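Local structure of Baccell_00875 (Bacteroides cellulosilyticus DSM 14838, 5NOK) at residues F77-G82 / E135-Y140; E126-N131 / S232-W237; G189-D194 / K255-V260; R603-D608 / A658-Y663. The protein is probably a polysaccharide lyase of human gut Bacteroides, likely acting on the rhamnose-capped glucuronate ends of complex plant glycans. All coordinates share one frame; numbering follows the deposited sequence.

Contact 1 (F77-G82 / E135-Y140); sequences FTVVKG and EPVSLY
T78 and Y140 hold each other by both backbone groups, T78 N to Y140 O at 2.8 Å and Y140 N back to T78 O. V80 and S138 repeat the arrangement, closing with S138 N on V80 O at 3.0 Å. Between these hydrogen-bonded pairs lies the non-hydrogen-bonded pair V79–L139, where L139 CA approaches T78 O at 3.3 Å in a CA-H...O contact. L139 shows how an apolar side chain serves such a strand. Its CB passes 4.1 Å from T78 O. CG lies anti to the carbonyl carbon (chi1 -60°), and from there the CD2 branch turns back across the neighbouring strand, meeting V79 CB at 3.9 Å and F77 CD1 at 4.1 Å, while the side chain also packs on I110 and L225. On the other face, which carries T78, V80, S138 and Y140, V80 CG2 rests 3.6 Å from Y140 CD1, a branched aliphatic group sheltered by a large ring on a more exposed surface. At the strand end K81 sends its amine to D109. The oily F77, V79, V137 and L139 face, touching I110 and I112 of strand 110-119, is typical of an antiparallel ladder whose sheet packs against a second sheet, as in a beta-sandwich.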
loop_
_atom_site.group_PDB
_atom_site.type_symbol
_atom_site.label_atom_id
_atom_site.label_comp_id
_atom_site.label_asym_id
_atom_site.label_seq_id
_atom_site.Cartn_x
_atom_site.Cartn_y
_atom_site.Cartn_z
ATOM N N PHE A 77 -12.237 1.922 -24.888
ATOM C CA PHE A 77 -11.484 0.874 -25.536
ATOM C C PHE A 77 -10.786 1.442 -26.762
ATOM O O PHE A 77 -11.165 2.491 -27.260
ATOM C CB PHE A 77 -12.385 -0.306 -25.929
ATOM C CG PHE A 77 -13.571 0.082 -26.785
ATOM C CD1 PHE A 77 -13.420 0.342 -28.133
ATOM C CD2 PHE A 77 -14.838 0.159 -26.236
ATOM C CE1 PHE A 77 -14.508 0.703 -28.927
ATOM C CE2 PHE A 77 -15.921 0.530 -27.007
ATOM C CZ PHE A 77 -15.752 0.810 -28.356
ATOM N N THR A 78 -9.779 0.721 -27.240
ATOM C CA THR A 78 -9.054 1.063 -28.439
ATOM C C THR A 78 -9.357 0.003 -29.498
ATOM O O THR A 78 -9.129 -1.171 -29.292
ATOM C CB THR A 78 -7.553 1.187 -28.166
ATOM O OG1 THR A 78 -7.350 2.286 -27.272
ATOM C CG2 THR A 78 -6.782 1.499 -29.457
ATOM N N VAL A 79 -9.898 0.435 -30.621
ATOM C CA VAL A 79 -10.327 -0.466 -31.674
ATOM C C VAL A 79 -9.253 -0.462 -32.781
ATOM O O VAL A 79 -8.811 0.594 -33.220
ATOM C CB VAL A 79 -11.784 -0.144 -32.124
ATOM C CG1 VAL A 79 -11.986 1.313 -32.418
ATOM C CG2 VAL A 79 -12.208 -0.980 -33.308
ATOM N N VAL A 80 -8.799 -1.652 -33.160
ATOM C CA VAL A 80 -7.746 -1.852 -34.135
ATOM C C VAL A 80 -8.262 -2.760 -35.248
ATOM O O VAL A 80 -8.749 -3.875 -34.988
ATOM C CB VAL A 80 -6.480 -2.483 -33.491
ATOM C CG1 VAL A 80 -5.416 -2.812 -34.531
ATOM C CG2 VAL A 80 -5.887 -1.545 -32.440
ATOM N N LYS A 81 -8.191 -2.238 -36.472
ATOM C CA LYS A 81 -8.540 -2.952 -37.681
ATOM C C LYS A 81 -7.428 -2.644 -38.659
ATOM O O LYS A 81 -7.362 -1.539 -39.177
ATOM C CB LYS A 81 -9.857 -2.420 -38.256
ATOM C CG LYS A 81 -11.074 -2.623 -37.385
ATOM C CD LYS A 81 -12.357 -2.178 -38.100
ATOM C CE LYS A 81 -12.675 -0.705 -37.878
ATOM N NZ LYS A 81 -13.793 -0.282 -38.770
ATOM N N GLY A 82 -6.528 -3.594 -38.882
ATOM C CA GLY A 82 -5.374 -3.333 -39.719
ATOM C C GLY A 82 -4.535 -2.226 -39.116
ATOM O O GLY A 82 -4.264 -2.239 -37.917
ATOM N N GLU A 135 -16.008 -6.415 -40.606
ATOM C CA GLU A 135 -14.639 -6.934 -40.420
ATOM C C GLU A 135 -14.353 -7.332 -38.944
ATOM O O GLU A 135 -14.896 -6.720 -38.021
ATOM C CB GLU A 135 -13.606 -5.878 -40.896
ATOM N N PRO A 136 -13.482 -8.335 -38.722
ATOM C CA PRO A 136 -13.027 -8.616 -37.361
ATOM C C PRO A 136 -12.312 -7.421 -36.712
ATOM O O PRO A 136 -11.724 -6.570 -37.387
ATOM C CB PRO A 136 -12.046 -9.790 -37.532
ATOM C CG PRO A 136 -12.409 -10.422 -38.827
ATOM C CD PRO A 136 -12.909 -9.289 -39.693
ATOM N N VAL A 137 -12.374 -7.366 -35.399
ATOM C CA VAL A 137 -11.811 -6.246 -34.706
ATOM C C VAL A 137 -11.016 -6.723 -33.521
ATOM O O VAL A 137 -11.383 -7.720 -32.920
ATOM C CB VAL A 137 -12.945 -5.282 -34.317
ATOM C CG1 VAL A 137 -13.713 -5.744 -33.089
ATOM C CG2 VAL A 137 -12.394 -3.928 -34.065
ATOM N N SER A 138 -9.927 -6.023 -33.205
ATOM C CA SER A 138 -9.187 -6.232 -31.967
ATOM C C SER A 138 -9.475 -5.060 -31.049
ATOM O O SER A 138 -9.421 -3.913 -31.489
ATOM C CB SER A 138 -7.677 -6.318 -32.215
ATOM O OG SER A 138 -7.304 -7.577 -32.728
ATOM N N LEU A 139 -9.764 -5.340 -29.779
ATOM C CA LEU A 139 -9.976 -4.292 -28.778
ATOM C C LEU A 139 -8.843 -4.343 -27.740
ATOM O O LEU A 139 -8.589 -5.406 -27.160
ATOM C CB LEU A 139 -11.319 -4.468 -28.101
ATOM C CG LEU A 139 -12.594 -4.419 -28.960
ATOM C CD1 LEU A 139 -13.808 -4.321 -28.054
ATOM C CD2 LEU A 139 -12.594 -3.247 -29.924
ATOM N N TYR A 140 -8.147 -3.211 -27.537
ATOM C CA TYR A 140 -7.080 -3.092 -26.551
ATOM C C TYR A 140 -7.481 -2.079 -25.502
ATOM O O TYR A 140 -8.341 -1.218 -25.730
ATOM C CB TYR A 140 -5.771 -2.634 -27.189
ATOM C CG TYR A 140 -5.176 -3.601 -28.161
ATOM C CD1 TYR A 140 -5.569 -3.606 -29.484
ATOM C CD2 TYR A 140 -4.189 -4.502 -27.765
ATOM C CE1 TYR A 140 -5.011 -4.489 -30.404
ATOM C CE2 TYR A 140 -3.621 -5.388 -28.676
ATOM C CZ TYR A 140 -4.045 -5.376 -29.995
ATOM O OH TYR A 140 -3.510 -6.261 -30.900
#

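Contact 2 (E126-N131 / S232-W237); sequences EYSFTN and SYSLEW
This is a regular antiparallel strand pair inside an eight-stranded antiparallel sheet, joined by backbone ladders at Y127–L235 and F129–Y233 and tied at one end by the rings of Y127 and W237. Y127 N reaches L235 O at 2.8 Å with a nearly straight bond (167°), and F129 N reaches Y233 O equally closely but less straight (157°). The large side chains Y127, F129, Y233, L235 and W237 share one face. Y127 and W237 touch V144 of strand 137-145 there, where the two sheets of a sandwich-like domain press together. W237 CG sits between its backbone N and carbonyl carbon (chi1 55°), bringing the indole round to take the edge of Y127 on its face, an offset edge-to-face pair with centroids 5.2 Å apart; Y127 CE1 lies 3.6 Å from W237 CZ2. Y127 OH and W237 NE1 both bond E125 OE1, so an alanine at W237 would probably leave the Y127 edge without its aromatic partner and E125 with one donor fewer. Polar residues line the other, less buried face (T130 apart): T130 OG1 and S232 OG share a hydrogen bond of 2.6 Å, and S234 OG gives a weak one to E126 OE2 at 3.1 Å. E236 instead engages T193 through OE1.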
loop_
_atom_site.group_PDB
_atom_site.type_symbol
_atom_site.label_atom_id
_atom_site.label_comp_id
_atom_site.label_asym_id
_atom_site.label_seq_id
_atom_site.Cartn_x
_atom_site.Cartn_y
_atom_site.Cartn_z
ATOM N N GLU A 126 -24.437 -6.447 -16.177
ATOM C CA GLU A 126 -23.870 -7.219 -17.274
ATOM C C GLU A 126 -23.507 -6.237 -18.388
ATOM O O GLU A 126 -24.365 -5.489 -18.845
ATOM C CB GLU A 126 -24.867 -8.287 -17.738
ATOM C CG GLU A 126 -24.261 -9.341 -18.667
ATOM C CD GLU A 126 -25.272 -10.001 -19.632
ATOM O OE1 GLU A 126 -26.484 -10.150 -19.298
ATOM O OE2 GLU A 126 -24.837 -10.385 -20.746
ATOM N N TYR A 127 -22.236 -6.218 -18.787
ATOM C CA TYR A 127 -21.740 -5.381 -19.885
ATOM C C TYR A 127 -21.465 -6.332 -21.037
ATOM O O TYR A 127 -20.716 -7.292 -20.865
ATOM C CB TYR A 127 -20.423 -4.693 -19.502
ATOM C CG TYR A 127 -20.506 -3.774 -18.321
ATOM C CD1 TYR A 127 -20.471 -4.272 -17.030
ATOM C CD2 TYR A 127 -20.609 -2.406 -18.485
ATOM C CE1 TYR A 127 -20.568 -3.431 -15.925
ATOM C CE2 TYR A 127 -20.720 -1.549 -17.401
ATOM C CZ TYR A 127 -20.699 -2.059 -16.122
ATOM O OH TYR A 127 -20.793 -1.213 -15.041
ATOM N N SER A 128 -22.048 -6.081 -22.201
ATOM C CA SER A 128 -21.766 -6.851 -23.429
ATOM C C SER A 128 -21.117 -5.947 -24.420
ATOM O O SER A 128 -21.583 -4.830 -24.594
ATOM C CB SER A 128 -23.047 -7.361 -24.082
ATOM O OG SER A 128 -23.683 -8.225 -23.203
ATOM N N PHE A 129 -20.111 -6.459 -25.123
ATOM C CA PHE A 129 -19.416 -5.720 -26.169
ATOM C C PHE A 129 -19.566 -6.522 -27.445
ATOM O O PHE A 129 -19.097 -7.653 -27.496
ATOM C CB PHE A 129 -17.928 -5.555 -25.836
ATOM C CG PHE A 129 -17.677 -4.793 -24.566
ATOM C CD1 PHE A 129 -17.794 -5.421 -23.314
ATOM C CD2 PHE A 129 -17.369 -3.457 -24.601
ATOM C CE1 PHE A 129 -17.602 -4.716 -22.129
ATOM C CE2 PHE A 129 -17.159 -2.752 -23.419
ATOM C CZ PHE A 129 -17.283 -3.378 -22.190
ATOM N N THR A 130 -20.171 -5.933 -28.481
ATOM C CA THR A 130 -20.516 -6.678 -29.686
ATOM C C THR A 130 -19.962 -5.983 -30.915
ATOM O O THR A 130 -20.122 -4.784 -31.078
ATOM C CB THR A 130 -22.050 -6.888 -29.787
ATOM O OG1 THR A 130 -22.543 -7.466 -28.566
ATOM C CG2 THR A 130 -22.435 -7.835 -30.988
ATOM N N ASN A 131 -19.259 -6.728 -31.752
ATOM C CA ASN A 131 -18.771 -6.208 -33.041
ATOM C C ASN A 131 -19.940 -6.224 -34.029
ATOM O O ASN A 131 -20.321 -7.291 -34.491
ATOM C CB ASN A 131 -17.610 -7.060 -33.576
ATOM C CG ASN A 131 -16.976 -6.482 -34.847
ATOM O OD1 ASN A 131 -17.343 -5.400 -35.301
ATOM N ND2 ASN A 131 -16.019 -7.206 -35.415
ATOM N N SER A 232 -19.494 -11.379 -29.448
ATOM C CA SER A 232 -19.700 -10.643 -28.209
ATOM C C SER A 232 -18.693 -11.097 -27.152
ATOM O O SER A 232 -18.253 -12.241 -27.168
ATOM C CB SER A 232 -21.106 -10.931 -27.666
ATOM O OG SER A 232 -22.027 -9.998 -28.192
ATOM N N TYR A 233 -18.332 -10.181 -26.257
ATOM C CA TYR A 233 -17.698 -10.507 -24.988
ATOM C C TYR A 233 -18.572 -9.934 -23.867
ATOM O O TYR A 233 -19.009 -8.793 -23.965
ATOM C CB TYR A 233 -16.283 -9.924 -24.916
ATOM C CG TYR A 233 -15.574 -10.258 -23.613
ATOM C CD1 TYR A 233 -14.954 -11.499 -23.413
ATOM C CD2 TYR A 233 -15.574 -9.356 -22.573
ATOM C CE1 TYR A 233 -14.341 -11.806 -22.209
ATOM C CE2 TYR A 233 -14.957 -9.642 -21.381
ATOM C CZ TYR A 233 -14.335 -10.852 -21.201
ATOM O OH TYR A 233 -13.753 -11.065 -19.977
ATOM N N SER A 234 -18.777 -10.723 -22.812
ATOM C CA SER A 234 -19.589 -10.369 -21.654
ATOM C C SER A 234 -18.794 -10.297 -20.362
ATOM O O SER A 234 -18.038 -11.202 -20.044
ATOM C CB SER A 234 -20.688 -11.423 -21.449
ATOM O OG SER A 234 -21.958 -10.884 -21.786
ATOM N N LEU A 235 -19.016 -9.235 -19.601
ATOM C CA LEU A 235 -18.487 -9.072 -18.264
ATOM C C LEU A 235 -19.678 -8.960 -17.324
ATOM O O LEU A 235 -20.602 -8.222 -17.605
ATOM C CB LEU A 235 -17.648 -7.787 -18.188
ATOM C CG LEU A 235 -17.143 -7.399 -16.796
ATOM C CD1 LEU A 235 -16.127 -8.413 -16.325
ATOM C CD2 LEU A 235 -16.531 -6.009 -16.783
ATOM N N GLU A 236 -19.638 -9.644 -16.195
ATOM C CA GLU A 236 -20.721 -9.544 -15.218
ATOM C C GLU A 236 -20.140 -9.400 -13.834
ATOM O O GLU A 236 -19.224 -10.148 -13.456
ATOM C CB GLU A 236 -21.631 -10.792 -15.259
ATOM C CG GLU A 236 -22.895 -10.663 -14.413
ATOM C CD GLU A 236 -23.660 -11.978 -14.241
ATOM O OE1 GLU A 236 -23.118 -12.976 -13.657
ATOM O OE2 GLU A 236 -24.827 -12.006 -14.695
ATOM N N TRP A 237 -20.669 -8.465 -13.048
ATOM C CA TRP A 237 -20.325 -8.442 -11.629
ATOM C C TRP A 237 -21.499 -8.210 -10.752
ATOM O O TRP A 237 -22.531 -7.711 -11.225
ATOM C CB TRP A 237 -19.214 -7.442 -11.335
ATOM C CG TRP A 237 -19.414 -6.032 -11.774
ATOM C CD1 TRP A 237 -20.513 -5.230 -11.557
ATOM C CD2 TRP A 237 -18.443 -5.213 -12.419
ATOM N NE1 TRP A 237 -20.277 -3.966 -12.048
ATOM C CE2 TRP A 237 -19.020 -3.929 -12.590
ATOM C CE3 TRP A 237 -17.130 -5.432 -12.877
ATOM C CZ2 TRP A 237 -18.327 -2.867 -13.197
ATOM C CZ3 TRP A 237 -16.447 -4.368 -13.497
ATOM C CH2 TRP A 237 -17.051 -3.109 -13.653
#

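Contact 3 (G189-D194 / K255-V260); sequences GLVVTD and KGSVLV
The methyl T193 CG2 meets the flat carbonyl of K255 at its oxygen, 3.5 Å away, tilted out of the carbonyl plane and not over its face. An aromatic partner stands just outside, where the K255 side chain makes a cation-pi contact with F240 and its NZ a salt bridge with D122. The aliphatic start of that chain stays behind, K255 CB lying 4.1 Å from T193 CG2, so a lysine can pack with carbon here and still send its charge elsewhere. T193, its hydroxyl turned to E236, joins D194 in facing that residue in a classic beta bulge of strand 187-194, and the turn that meets it is the one leading from helix 245-254 toward strand 259-262 of the next sheet. G256 suits this turn: at its positive phi of 94° a CB would press on the K255 carbonyl. Further along, V191 CG1 touches S257 CB at 3.9 Å, and both residues rest on L252 of the helix. S257 OG, anti to its backbone N (chi1 -171°), gives its hydrogen to a water at 2.6 Å. That water in turn donates to V192 O at 2.8 Å, bridging the two segments where no direct hydrogen bond joins them.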
loop_
_atom_site.group_PDB
_atom_site.type_symbol
_atom_site.label_atom_id
_atom_site.label_comp_id
_atom_site.label_asym_id
_atom_site.label_seq_id
_atom_site.Cartn_x
_atom_site.Cartn_y
_atom_site.Cartn_z
ATOM N N GLY A 189 -18.806 -4.582 -1.658
ATOM C CA GLY A 189 -18.026 -5.568 -2.402
ATOM C C GLY A 189 -18.461 -5.612 -3.834
ATOM O O GLY A 189 -19.599 -5.345 -4.150
ATOM N N LEU A 190 -17.528 -5.913 -4.703
ATOM C CA LEU A 190 -17.786 -6.131 -6.097
ATOM C C LEU A 190 -17.119 -7.461 -6.428
ATOM O O LEU A 190 -15.925 -7.610 -6.200
ATOM C CB LEU A 190 -17.184 -4.987 -6.913
ATOM C CG LEU A 190 -17.342 -5.036 -8.441
ATOM C CD1 LEU A 190 -17.224 -3.646 -9.054
ATOM C CD2 LEU A 190 -16.352 -5.999 -9.097
ATOM N N VAL A 191 -17.871 -8.416 -6.973
ATOM C CA VAL A 191 -17.305 -9.719 -7.327
ATOM C C VAL A 191 -17.627 -10.008 -8.783
ATOM O O VAL A 191 -18.781 -9.904 -9.194
ATOM C CB VAL A 191 -17.870 -10.811 -6.404
ATOM C CG1 VAL A 191 -17.610 -12.204 -6.925
ATOM C CG2 VAL A 191 -17.263 -10.668 -5.015
ATOM N N VAL A 192 -16.603 -10.361 -9.558
ATOM C CA VAL A 192 -16.782 -10.741 -10.959
ATOM C C VAL A 192 -17.387 -12.136 -11.030
ATOM O O VAL A 192 -16.905 -13.062 -10.403
ATOM C CB VAL A 192 -15.476 -10.654 -11.736
ATOM C CG1 VAL A 192 -15.624 -11.221 -13.145
ATOM C CG2 VAL A 192 -15.025 -9.196 -11.800
ATOM N N THR A 193 -18.470 -12.265 -11.780
ATOM C CA THR A 193 -19.145 -13.538 -11.969
ATOM C C THR A 193 -19.173 -14.013 -13.424
ATOM O O THR A 193 -19.596 -15.123 -13.681
ATOM C CB THR A 193 -20.592 -13.457 -11.429
ATOM O OG1 THR A 193 -21.270 -12.337 -12.030
ATOM C CG2 THR A 193 -20.561 -13.266 -9.915
ATOM N N ASP A 194 -18.758 -13.184 -14.369
ATOM C CA ASP A 194 -18.594 -13.622 -15.737
ATOM C C ASP A 194 -17.565 -12.713 -16.384
ATOM O O ASP A 194 -17.408 -11.556 -15.984
ATOM C CB ASP A 194 -19.934 -13.609 -16.522
ATOM C CG ASP A 194 -19.873 -14.431 -17.824
ATOM O OD1 ASP A 194 -18.941 -15.271 -17.968
ATOM O OD2 ASP A 194 -20.770 -14.251 -18.696
ATOM N N LYS A 255 -21.231 -16.450 -4.600
ATOM C CA LYS A 255 -21.515 -15.996 -5.947
ATOM C C LYS A 255 -20.736 -16.732 -7.025
ATOM O O LYS A 255 -20.793 -16.350 -8.177
ATOM C CB LYS A 255 -21.307 -14.488 -6.020
ATOM C CG LYS A 255 -22.348 -13.765 -5.147
ATOM C CD LYS A 255 -21.882 -12.386 -4.734
ATOM C CE LYS A 255 -22.757 -11.842 -3.606
ATOM N NZ LYS A 255 -24.205 -11.977 -3.906
ATOM N N GLY A 256 -20.029 -17.808 -6.667
ATOM C CA GLY A 256 -19.461 -18.724 -7.660
ATOM C C GLY A 256 -18.031 -18.376 -7.991
ATOM O O GLY A 256 -17.458 -18.947 -8.892
ATOM N N SER A 257 -17.435 -17.449 -7.257
ATOM C CA SER A 257 -16.049 -17.110 -7.503
ATOM C C SER A 257 -15.152 -18.001 -6.643
ATOM O O SER A 257 -15.635 -18.902 -5.998
ATOM C CB SER A 257 -15.830 -15.642 -7.236
ATOM O OG SER A 257 -14.561 -15.274 -7.675
ATOM N N VAL A 258 -13.843 -17.778 -6.682
ATOM C CA VAL A 258 -12.867 -18.530 -5.883
ATOM C C VAL A 258 -11.921 -17.580 -5.142
ATOM O O VAL A 258 -11.809 -16.403 -5.507
ATOM C CB VAL A 258 -12.031 -19.517 -6.747
ATOM C CG1 VAL A 258 -12.927 -20.368 -7.624
ATOM C CG2 VAL A 258 -11.005 -18.808 -7.605
ATOM N N LEU A 259 -11.247 -18.118 -4.125
ATOM C CA LEU A 259 -10.292 -17.393 -3.288
ATOM C C LEU A 259 -8.973 -18.120 -3.329
ATOM O O LEU A 259 -8.909 -19.291 -2.955
ATOM C CB LEU A 259 -10.748 -17.345 -1.830
ATOM C CG LEU A 259 -11.764 -16.245 -1.526
ATOM C CD1 LEU A 259 -12.362 -16.433 -0.135
ATOM C CD2 LEU A 259 -11.155 -14.850 -1.686
ATOM N N VAL A 260 -7.933 -17.431 -3.793
ATOM C CA VAL A 260 -6.607 -18.009 -3.854
ATOM C C VAL A 260 -5.751 -17.474 -2.670
ATOM O O VAL A 260 -5.873 -16.322 -2.275
ATOM C CB VAL A 260 -5.977 -17.751 -5.221
ATOM C CG1 VAL A 260 -4.545 -18.208 -5.254
ATOM C CG2 VAL A 260 -6.780 -18.464 -6.288
HETATM O O HOH W 1 -14.729 -12.869 -8.637
#

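Contact 4 (R603-D608 / A658-Y663); sequences RELFGD and AYMYPY
D608 OD2, which lies 4.0 Å from P662 CG across the contact, is gripped by two groups of the beta-rich N-terminal half of the chain: a salt bridge from R215 and a hydrogen bond with the hydroxyl of Y200. The contact is a buried junction of loops, at which the loop between helices 596-600 and 615-628 meets the end of strand 659-660, an outermost strand of a four-stranded antiparallel sheet, with strand 199-203 alongside. One direct hydrogen bond joins the segments: Y661 N points at D608 O, 2.9 Å away and essentially straight at 179°. The next residue has no N-H to offer. P662 instead brings CD to 3.5 Å from D608 O and lays CG 3.8 Å from D608 CB, the two side chains crossing at about a right angle, while the ring also packs on Y200 and I202. With an alanine at P662, CG and CD would be gone, and a gap would probably open beside D608 CB and against Y200 and I202, where the ring now packs. G607 fits because any CB would come up against M660 and the carbonyl of F606. M660, modelled as selenomethionine in place of methionine, has a long flexible chain that fills this place. It bends at chi2 and chi3 (-55° and -48°), curling the terminal methyl back over the loop: CE ends 3.9 Å from L605 CB and 3.3 Å from each of two carbonyl oxygens, L605 O and G607 O.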
loop_
_atom_site.group_PDB
_atom_site.type_symbol
_atom_site.label_atom_id
_atom_site.label_comp_id
_atom_site.label_asym_id
_atom_site.label_seq_id
_atom_site.Cartn_x
_atom_site.Cartn_y
_atom_site.Cartn_z
ATOM N N ARG A 603 10.787 8.884 -11.302
ATOM C CA ARG A 603 9.699 9.047 -12.294
ATOM C C ARG A 603 8.582 10.012 -11.876
ATOM O O ARG A 603 7.784 10.418 -12.719
ATOM C CB ARG A 603 9.082 7.698 -12.678
ATOM C CG ARG A 603 10.080 6.711 -13.247
ATOM C CD ARG A 603 10.577 7.047 -14.641
ATOM N NE ARG A 603 11.507 6.002 -15.086
ATOM C CZ ARG A 603 11.164 4.772 -15.509
ATOM N NH1 ARG A 603 9.885 4.379 -15.583
ATOM N NH2 ARG A 603 12.122 3.915 -15.867
ATOM N N GLU A 604 8.524 10.364 -10.588
ATOM C CA GLU A 604 7.558 11.351 -10.065
ATOM C C GLU A 604 6.085 10.983 -10.371
ATOM O O GLU A 604 5.261 11.845 -10.646
ATOM C CB GLU A 604 7.921 12.773 -10.545
ATOM C CG GLU A 604 9.358 13.163 -10.194
ATOM C CD GLU A 604 9.769 14.574 -10.624
ATOM O OE1 GLU A 604 8.953 15.343 -11.202
ATOM O OE2 GLU A 604 10.941 14.917 -10.344
ATOM N N LEU A 605 5.783 9.687 -10.317
ATOM C CA LEU A 605 4.442 9.165 -10.579
ATOM C C LEU A 605 3.637 9.087 -9.285
ATOM O O LEU A 605 3.941 8.294 -8.408
ATOM C CB LEU A 605 4.495 7.746 -11.182
ATOM C CG LEU A 605 4.271 7.529 -12.686
ATOM C CD1 LEU A 605 4.148 6.029 -12.952
ATOM C CD2 LEU A 605 3.036 8.268 -13.199
ATOM N N PHE A 606 2.612 9.924 -9.182
ATOM C CA PHE A 606 1.475 9.638 -8.327
ATOM C C PHE A 606 0.890 8.288 -8.693
ATOM O O PHE A 606 0.980 7.869 -9.841
ATOM C CB PHE A 606 0.421 10.709 -8.499
ATOM C CG PHE A 606 0.721 11.970 -7.739
ATOM C CD1 PHE A 606 0.793 11.949 -6.357
ATOM C CD2 PHE A 606 0.930 13.167 -8.401
ATOM C CE1 PHE A 606 1.063 13.096 -5.637
ATOM C CE2 PHE A 606 1.187 14.329 -7.691
ATOM C CZ PHE A 606 1.256 14.291 -6.307
ATOM N N GLY A 607 0.333 7.589 -7.707
ATOM C CA GLY A 607 -0.398 6.352 -7.960
ATOM C C GLY A 607 0.027 5.293 -6.984
ATOM O O GLY A 607 1.051 5.443 -6.281
ATOM N N ASP A 608 -0.746 4.207 -6.986
ATOM C CA ASP A 608 -0.646 3.148 -6.007
ATOM C C ASP A 608 0.757 2.590 -5.960
ATOM O O ASP A 608 1.277 2.102 -6.945
ATOM C CB ASP A 608 -1.626 1.991 -6.314
ATOM C CG ASP A 608 -3.106 2.399 -6.281
ATOM O OD1 ASP A 608 -3.475 3.490 -5.833
ATOM O OD2 ASP A 608 -3.949 1.595 -6.722
ATOM N N ALA A 658 9.857 2.640 -4.297
ATOM C CA ALA A 658 8.447 2.311 -4.513
ATOM C C ALA A 658 8.223 1.384 -5.709
ATOM O O ALA A 658 8.842 1.582 -6.749
ATOM C CB ALA A 658 7.670 3.597 -4.750
ATOM N N TYR A 659 7.305 0.415 -5.581
ATOM C CA TYR A 659 6.771 -0.286 -6.756
ATOM C C TYR A 659 5.484 0.423 -7.230
ATOM O O TYR A 659 4.542 0.518 -6.474
ATOM C CB TYR A 659 6.486 -1.755 -6.454
ATOM C CG TYR A 659 6.052 -2.509 -7.679
ATOM C CD1 TYR A 659 6.964 -2.855 -8.664
ATOM C CD2 TYR A 659 4.715 -2.822 -7.901
ATOM C CE1 TYR A 659 6.572 -3.513 -9.817
ATOM C CE2 TYR A 659 4.319 -3.492 -9.053
ATOM C CZ TYR A 659 5.253 -3.835 -9.999
ATOM O OH TYR A 659 4.849 -4.487 -11.118
HETATM N N MSE A 660 5.436 0.878 -8.481
HETATM C CA MSE A 660 4.225 1.506 -9.032
HETATM C C MSE A 660 3.349 0.392 -9.550
HETATM O O MSE A 660 3.701 -0.254 -10.525
HETATM C CB MSE A 660 4.556 2.480 -10.154
HETATM C CG MSE A 660 5.629 3.495 -9.774
HETATM SE SE MSE A 660 5.181 4.513 -8.157
HETATM C CE MSE A 660 3.335 5.043 -8.561
ATOM N N TYR A 661 2.216 0.151 -8.883
ATOM C CA TYR A 661 1.444 -1.066 -9.078
ATOM C C TYR A 661 0.510 -1.114 -10.276
ATOM O O TYR A 661 0.511 -2.128 -10.960
ATOM C CB TYR A 661 0.614 -1.404 -7.829
ATOM C CG TYR A 661 0.032 -2.794 -7.853
ATOM C CD1 TYR A 661 0.822 -3.889 -7.604
ATOM C CD2 TYR A 661 -1.305 -3.013 -8.140
ATOM C CE1 TYR A 661 0.306 -5.173 -7.615
ATOM C CE2 TYR A 661 -1.835 -4.300 -8.174
ATOM C CZ TYR A 661 -1.025 -5.375 -7.884
ATOM O OH TYR A 661 -1.528 -6.662 -7.921
ATOM N N PRO A 662 -0.326 -0.077 -10.507
ATOM C CA PRO A 662 -1.335 -0.239 -11.548
ATOM C C PRO A 662 -0.759 -0.431 -12.963
ATOM O O PRO A 662 0.414 -0.137 -13.201
ATOM C CB PRO A 662 -2.151 1.054 -11.460
ATOM C CG PRO A 662 -1.822 1.635 -10.134
ATOM C CD PRO A 662 -0.393 1.271 -9.930
ATOM N N TYR A 663 -1.590 -0.953 -13.863
ATOM C CA TYR A 663 -1.230 -1.126 -15.283
ATOM C C TYR A 663 -0.775 0.200 -15.852
ATOM O O TYR A 663 0.282 0.277 -16.419
ATOM C CB TYR A 663 -2.432 -1.634 -16.080
ATOM C CG TYR A 663 -2.247 -1.794 -17.583
ATOM C CD1 TYR A 663 -1.212 -2.588 -18.127
ATOM C CD2 TYR A 663 -3.161 -1.235 -18.458
ATOM C CE1 TYR A 663 -1.083 -2.761 -19.514
ATOM C CE2 TYR A 663 -3.054 -1.399 -19.834
ATOM C CZ TYR A 663 -2.022 -2.162 -20.370
ATOM O OH TYR A 663 -1.952 -2.266 -21.745
#

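In the fold
Contacts 1 and 2 are both antiparallel strand ladders, only partly buried, with their apolar faces turned inward; N131 of contact 2 packs on P136 and V137 of contact 1. Contact 3 shares a sheet with contact 2, since strands 187-194 and 232-242 are neighbours, but it is buried, small and bridged by water instead of a ladder, as befits a turn resting on a strand. Contact 4 stands apart, its centre about 11 Å from that of the chain and about 27 to 30 Å from the centres of the others. Also buried, it joins loops through one backbone bond, proline packing and an aspartate held by residues from elsewhere in the chain.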